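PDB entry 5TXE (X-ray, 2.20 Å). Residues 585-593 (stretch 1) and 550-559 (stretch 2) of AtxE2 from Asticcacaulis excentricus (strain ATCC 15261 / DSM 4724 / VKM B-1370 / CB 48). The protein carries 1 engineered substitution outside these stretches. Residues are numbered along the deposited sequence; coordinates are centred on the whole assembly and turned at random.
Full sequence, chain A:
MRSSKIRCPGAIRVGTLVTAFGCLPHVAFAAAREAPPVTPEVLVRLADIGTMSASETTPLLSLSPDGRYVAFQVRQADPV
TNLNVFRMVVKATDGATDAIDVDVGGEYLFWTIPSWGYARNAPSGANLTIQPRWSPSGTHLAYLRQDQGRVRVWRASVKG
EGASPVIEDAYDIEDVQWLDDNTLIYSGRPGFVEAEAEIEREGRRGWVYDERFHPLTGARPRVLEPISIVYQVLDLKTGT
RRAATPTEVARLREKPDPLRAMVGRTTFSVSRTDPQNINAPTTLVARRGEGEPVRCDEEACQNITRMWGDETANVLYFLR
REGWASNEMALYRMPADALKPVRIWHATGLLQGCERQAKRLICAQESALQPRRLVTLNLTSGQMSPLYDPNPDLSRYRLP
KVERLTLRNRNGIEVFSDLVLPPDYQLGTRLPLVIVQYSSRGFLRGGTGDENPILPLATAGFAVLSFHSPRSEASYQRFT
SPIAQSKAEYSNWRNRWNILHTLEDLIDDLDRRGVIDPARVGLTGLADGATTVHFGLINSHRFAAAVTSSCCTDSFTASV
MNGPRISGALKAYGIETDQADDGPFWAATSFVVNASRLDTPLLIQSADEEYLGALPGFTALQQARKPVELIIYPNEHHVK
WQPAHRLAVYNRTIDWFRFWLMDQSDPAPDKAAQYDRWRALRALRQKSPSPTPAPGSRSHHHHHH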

ATOM      1  N   PHE A 585     -26.712 -12.750   2.382  1.00 29.22           N
ATOM      2  CA  PHE A 585     -25.366 -12.336   1.999  1.00 29.16           C
ATOM      3  C   PHE A 585     -24.429 -12.342   3.202  1.00 26.43           C
ATOM      4  O   PHE A 585     -23.369 -12.851   3.122  1.00 33.69           O
ATOM      5  CB  PHE A 585     -25.480 -10.977   1.334  1.00 31.75           C
ATOM      6  CG  PHE A 585     -24.180 -10.381   0.958  1.00 34.26           C
ATOM      7  CD1 PHE A 585     -23.508 -10.806  -0.180  1.00 33.03           C
ATOM      8  CD2 PHE A 585     -23.618  -9.369   1.745  1.00 34.64           C
ATOM      9  CE1 PHE A 585     -22.281 -10.249  -0.519  1.00 33.50           C
ATOM     10  CE2 PHE A 585     -22.400  -8.807   1.413  1.00 30.26           C
ATOM     11  CZ  PHE A 585     -21.721  -9.254   0.297  1.00 34.07           C
ATOM     12  N   TRP A 586     -24.883 -11.883   4.349  1.00 27.11           N
ATOM     13  CA  TRP A 586     -24.052 -11.746   5.535  1.00 24.05           C
ATOM     14  C   TRP A 586     -23.798 -13.045   6.305  1.00 25.01           C
ATOM     15  O   TRP A 586     -22.891 -13.124   7.131  1.00 26.12           O
ATOM     16  CB  TRP A 586     -24.699 -10.668   6.433  1.00 27.79           C
ATOM     17  CG  TRP A 586     -24.750  -9.296   5.748  1.00 29.63           C
ATOM     18  CD1 TRP A 586     -25.876  -8.578   5.357  1.00 26.79           C
ATOM     19  CD2 TRP A 586     -23.618  -8.531   5.329  1.00 27.41           C
ATOM     20  NE1 TRP A 586     -25.483  -7.419   4.715  1.00 25.76           N
ATOM     21  CE2 TRP A 586     -24.110  -7.357   4.706  1.00 27.83           C
ATOM     22  CE3 TRP A 586     -22.247  -8.720   5.431  1.00 29.31           C
ATOM     23  CZ2 TRP A 586     -23.266  -6.391   4.188  1.00 25.75           C
ATOM     24  CZ3 TRP A 586     -21.404  -7.770   4.927  1.00 30.54           C
ATOM     25  CH2 TRP A 586     -21.916  -6.610   4.296  1.00 27.95           C
ATOM     26  N   ALA A 587     -24.570 -14.091   6.051  1.00 26.14           N
ATOM     27  CA  ALA A 587     -24.408 -15.352   6.790  1.00 27.17           C
ATOM     28  C   ALA A 587     -23.051 -15.994   6.615  1.00 27.23           C
ATOM     29  O   ALA A 587     -22.572 -16.734   7.491  1.00 31.59           O
ATOM     30  CB  ALA A 587     -25.468 -16.333   6.319  1.00 29.01           C
ATOM     31  N   ALA A 588     -22.389 -15.693   5.505  1.00 27.90           N
ATOM     32  CA  ALA A 588     -21.062 -16.269   5.275  1.00 28.15           C
ATOM     33  C   ALA A 588     -19.953 -15.577   6.025  1.00 30.92           C
ATOM     34  O   ALA A 588     -18.842 -16.108   6.070  1.00 27.52           O
ATOM     35  CB  ALA A 588     -20.758 -16.182   3.789  1.00 30.87           C
ATOM     36  N   THR A 589     -20.210 -14.367   6.555  1.00 28.85           N
ATOM     37  CA  THR A 589     -19.133 -13.575   7.188  1.00 30.15           C
ATOM     38  C   THR A 589     -19.438 -12.891   8.538  1.00 29.78           C
ATOM     39  O   THR A 589     -18.502 -12.551   9.223  1.00 30.66           O
ATOM     40  CB  THR A 589     -18.644 -12.428   6.287  1.00 31.36           C
ATOM     41  OG1 THR A 589     -19.742 -11.547   6.005  1.00 33.17           O
ATOM     42  CG2 THR A 589     -18.053 -12.940   4.978  1.00 32.75           C
ATOM     43  N   SER A 590     -20.703 -12.718   8.915  1.00 28.54           N
ATOM     44  CA  SER A 590     -21.052 -11.983  10.114  1.00 29.52           C
ATOM     45  C   SER A 590     -20.695 -12.773  11.350  1.00 31.25           C
ATOM     46  O   SER A 590     -21.121 -13.929  11.502  1.00 28.73           O
ATOM     47  CB  SER A 590     -22.520 -11.611  10.159  1.00 29.75           C
ATOM     48  OG  SER A 590     -22.884 -11.347  11.506  1.00 35.15           O
ATOM     49  N   PHE A 591     -19.908 -12.150  12.228  1.00 27.47           N
ATOM     50  CA  PHE A 591     -19.628 -12.762  13.523  1.00 29.75           C
ATOM     51  C   PHE A 591     -20.807 -12.706  14.494  1.00 29.33           C
ATOM     52  O   PHE A 591     -20.893 -13.519  15.420  1.00 31.95           O
ATOM     53  CB  PHE A 591     -18.390 -12.144  14.186  1.00 31.99           C
ATOM     54  CG  PHE A 591     -17.085 -12.537  13.554  1.00 31.90           C
ATOM     55  CD1 PHE A 591     -17.004 -13.498  12.569  1.00 35.12           C
ATOM     56  CD2 PHE A 591     -15.931 -11.938  13.971  1.00 33.92           C
ATOM     57  CE1 PHE A 591     -15.769 -13.859  12.042  1.00 34.66           C
ATOM     58  CE2 PHE A 591     -14.708 -12.256  13.424  1.00 32.10           C
ATOM     59  CZ  PHE A 591     -14.617 -13.221  12.464  1.00 32.48           C
ATOM     60  N   VAL A 592     -21.729 -11.788  14.297  1.00 27.96           N
ATOM     61  CA  VAL A 592     -22.935 -11.799  15.128  1.00 30.28           C
ATOM     62  C   VAL A 592     -23.767 -13.070  14.797  1.00 32.23           C
ATOM     63  O   VAL A 592     -24.109 -13.829  15.681  1.00 31.10           O
ATOM     64  CB  VAL A 592     -23.795 -10.513  14.909  1.00 31.20           C
ATOM     65  CG1 VAL A 592     -25.115 -10.542  15.716  1.00 28.89           C
ATOM     66  CG2 VAL A 592     -22.996  -9.306  15.322  1.00 32.97           C
ATOM     67  N   VAL A 593     -24.050 -13.294  13.520  1.00 32.33           N
ATOM     68  CA  VAL A 593     -24.771 -14.503  13.077  1.00 31.75           C
ATOM     69  C   VAL A 593     -24.061 -15.784  13.510  1.00 32.19           C
ATOM     70  O   VAL A 593     -24.706 -16.678  14.043  1.00 30.73           O
ATOM     71  CB  VAL A 593     -24.963 -14.474  11.553  1.00 35.15           C
ATOM     72  CG1 VAL A 593     -25.523 -15.791  11.010  1.00 38.72           C
ATOM     73  CG2 VAL A 593     -25.849 -13.295  11.168  1.00 35.58           C
TER
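Stretch 2, residues 550-559: SCCTDSFTAS

Stretch 2 lies along stretch 1 with its loop over the turn of Thr589 and Ser590, and its helix start over the ring of Trp586. In stretch 1, residues 585-588 have helical phi/psi without the regular bonds. Trp586 O accepts from Thr589 N and Ser590 N, at 3.0 and 2.9 Å. A helix follows at 591-593 and continues later in the chain. Stretch 2 is extended from Ser550 to Asp554, with a cis peptide bond before Cys552. Its helix occupies 555-559 and also runs on.

The stretches cross without one common direction. At the closest CA pairs both advance together, yet the outer contacts pair in reverse order: Phe591 meets Cys551 and Cys552, and Trp586 reaches as far as Ala558. The CA atoms come nearest at Ser590 and Asp554, 4.7 Å apart, and Thr589 CA is 5.8 Å from Thr553 CA. The buried surface is 422 Å², both sides summed.

Trp586 has the largest covered area. Its CB points toward stretch 2, and chi1 in m with chi2 of 115° lays one ring face against the backbone of Asp554 and Ser555. Trp586 CE3 is 3.5 Å from Asp554 CA, and Trp586 CD2 is 3.7 Å from Ser555 N. Ser555 CB makes a CH-pi contact over the five-membered ring, 4.0 Å from its centroid. Ser555 chi1 is p, and its OG is hydrogen-bonded elsewhere in the structure. Ala558 CB packs obliquely at 3.6 Å from Trp586 CH2. It is one turn along the helix from Asp554, whose O accepts from Ala558 N at 3.0 Å.

Thr589 chi1 is p. This rotamer brings OG1 to Thr553 O, and Thr589 OG1 donates to that carbonyl oxygen at 2.7 Å. It is the only direct hydrogen bond between the stretches. Thr553, with chi1 in m, also places CG2 3.5 Å from Thr589 OG1. Water 1 adds a bridge: it accepts from Thr553 N at 2.9 Å and donates to Thr589 O at 2.8 Å.

Each stretch has a capped helix. Ser590, with chi1 in t, accepts through OG from Val593 N at 3.0 Å. Asp554, with chi1 in p and chi2 near zero, turns OD1 to Thr557. Asp554 OD1 accepts from Thr557 N at 2.9 Å and from Thr557 OG1 at 2.8 Å. Thr557 OG1 in turn accepts from Cys552 N at 3.2 Å, which ties the loop to the helix. The other carboxylate oxygen, Asp554 OD2, accepts from water 2 at 2.5 Å. Water 2 also accepts from Val592 N at 3.1 Å. The two caps adjoin, with Ser590 CB 3.9 Å from Asp554 CB.

Cys551 and Cys552 form a vicinal disulfide, with SG to SG at 2.1 Å. With chi1 in t at Cys551 and m at Cys552, the two sulfurs meet in the disulfide and both lie by the Phe591 ring. Phe591, with chi1 in m and chi2 of -8°, meets both sulfurs obliquely: Phe591 CD2 is 3.5 Å from Cys551 SG and 4.1 Å from Cys552 SG.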

ATOM      1  N   SER A 550      -8.988  -5.405  11.813  1.00 25.53           N
ATOM      2  CA  SER A 550     -10.311  -4.851  11.879  1.00 28.91           C
ATOM      3  C   SER A 550     -11.398  -5.932  11.886  1.00 29.97           C
ATOM      4  O   SER A 550     -11.165  -7.090  11.554  1.00 28.42           O
ATOM      5  CB  SER A 550     -10.566  -3.927  10.697  1.00 29.07           C
ATOM      6  OG  SER A 550     -10.508  -4.655   9.474  1.00 27.99           O
ATOM      7  N   CYS A 551     -12.586  -5.512  12.292  1.00 31.40           N
ATOM      8  CA  CYS A 551     -13.770  -6.312  12.288  1.00 29.43           C
ATOM      9  C   CYS A 551     -14.941  -5.279  12.225  1.00 31.99           C
ATOM     10  O   CYS A 551     -14.789  -4.136  12.692  1.00 31.33           O
ATOM     11  CB  CYS A 551     -13.781  -7.188  13.541  1.00 33.29           C
ATOM     12  SG  CYS A 551     -14.819  -8.666  13.402  1.00 41.37           S
ATOM     13  N   CYS A 552     -16.057  -5.592  11.572  1.00 30.87           N
ATOM     14  CA  CYS A 552     -16.368  -6.942  11.026  1.00 32.29           C
ATOM     15  C   CYS A 552     -16.884  -6.849   9.620  1.00 29.55           C
ATOM     16  O   CYS A 552     -17.179  -5.757   9.095  1.00 33.30           O
ATOM     17  CB  CYS A 552     -17.444  -7.592  11.897  1.00 32.03           C
ATOM     18  SG  CYS A 552     -16.819  -7.968  13.560  1.00 36.34           S
ATOM     19  N   THR A 553     -17.005  -7.993   8.978  1.00 26.37           N
ATOM     20  CA  THR A 553     -17.637  -8.016   7.668  1.00 28.21           C
ATOM     21  C   THR A 553     -19.100  -8.356   7.846  1.00 26.56           C
ATOM     22  O   THR A 553     -19.479  -9.567   7.816  1.00 27.42           O
ATOM     23  CB  THR A 553     -16.917  -9.020   6.749  1.00 29.17           C
ATOM     24  OG1 THR A 553     -15.506  -8.761   6.773  1.00 29.52           O
ATOM     25  CG2 THR A 553     -17.481  -8.908   5.368  1.00 29.65           C
ATOM     26  N   ASP A 554     -19.904  -7.330   8.109  1.00 25.03           N
ATOM     27  CA  ASP A 554     -21.302  -7.513   8.549  1.00 27.13           C
ATOM     28  C   ASP A 554     -22.096  -6.293   8.212  1.00 28.60           C
ATOM     29  O   ASP A 554     -21.497  -5.279   7.800  1.00 26.87           O
ATOM     30  CB  ASP A 554     -21.415  -7.924  10.038  1.00 29.38           C
ATOM     31  CG  ASP A 554     -20.993  -6.819  11.062  1.00 30.00           C
ATOM     32  OD1 ASP A 554     -20.485  -5.733  10.678  1.00 27.80           O
ATOM     33  OD2 ASP A 554     -21.145  -7.083  12.303  1.00 29.52           O
ATOM     34  N   SER A 555     -23.423  -6.375   8.310  1.00 29.21           N
ATOM     35  CA  SER A 555     -24.265  -5.231   7.959  1.00 29.94           C
ATOM     36  C   SER A 555     -24.013  -4.058   8.876  1.00 28.64           C
ATOM     37  O   SER A 555     -24.063  -2.902   8.435  1.00 25.90           O
ATOM     38  CB  SER A 555     -25.780  -5.542   7.965  1.00 30.86           C
ATOM     39  OG  SER A 555     -26.154  -5.997   9.240  1.00 39.12           O
ATOM     40  N   PHE A 556     -23.724  -4.333  10.143  1.00 29.05           N
ATOM     41  CA  PHE A 556     -23.523  -3.246  11.063  1.00 26.48           C
ATOM     42  C   PHE A 556     -22.373  -2.364  10.571  1.00 29.08           C
ATOM     43  O   PHE A 556     -22.502  -1.141  10.393  1.00 26.81           O
ATOM     44  CB  PHE A 556     -23.228  -3.760  12.433  1.00 24.29           C
ATOM     45  CG  PHE A 556     -22.935  -2.645  13.400  1.00 25.01           C
ATOM     46  CD1 PHE A 556     -23.926  -1.836  13.833  1.00 23.78           C
ATOM     47  CD2 PHE A 556     -21.659  -2.410  13.839  1.00 25.07           C
ATOM     48  CE1 PHE A 556     -23.672  -0.800  14.717  1.00 27.27           C
ATOM     49  CE2 PHE A 556     -21.381  -1.370  14.707  1.00 27.76           C
ATOM     50  CZ  PHE A 556     -22.413  -0.556  15.177  1.00 24.71           C
ATOM     51  N   THR A 557     -21.269  -3.009  10.263  1.00 25.43           N
ATOM     52  CA  THR A 557     -20.104  -2.267   9.810  1.00 26.57           C
ATOM     53  C   THR A 557     -20.340  -1.640   8.434  1.00 26.29           C
ATOM     54  O   THR A 557     -20.029  -0.472   8.213  1.00 26.53           O
ATOM     55  CB  THR A 557     -18.831  -3.161   9.787  1.00 24.42           C
ATOM     56  OG1 THR A 557     -18.585  -3.717  11.084  1.00 22.72           O
ATOM     57  CG2 THR A 557     -17.672  -2.394   9.394  1.00 24.25           C
ATOM     58  N   ALA A 558     -20.915  -2.400   7.506  1.00 24.85           N
ATOM     59  CA  ALA A 558     -20.989  -1.959   6.109  1.00 23.77           C
ATOM     60  C   ALA A 558     -22.147  -1.002   5.816  1.00 25.46           C
ATOM     61  O   ALA A 558     -22.088  -0.183   4.882  1.00 26.98           O
ATOM     62  CB  ALA A 558     -21.093  -3.186   5.244  1.00 27.48           C
ATOM     63  N   SER A 559     -23.241  -1.146   6.554  1.00 26.89           N
ATOM     64  CA  SER A 559     -24.430  -0.335   6.320  1.00 30.26           C
ATOM     65  C   SER A 559     -24.457   0.730   7.424  1.00 31.94           C
ATOM     66  O   SER A 559     -24.269   1.915   7.149  1.00 38.08           O
ATOM     67  CB  SER A 559     -25.692  -1.177   6.376  1.00 34.64           C
ATOM     68  OG  SER A 559     -26.832  -0.342   6.398  1.00 44.30           O
TER
HETATM   69  O   HOH W   1     -17.075 -10.451  10.428  1.00 29.43           O
HETATM   70  O   HOH W   2     -20.361  -9.370  13.013  1.00 34.77           O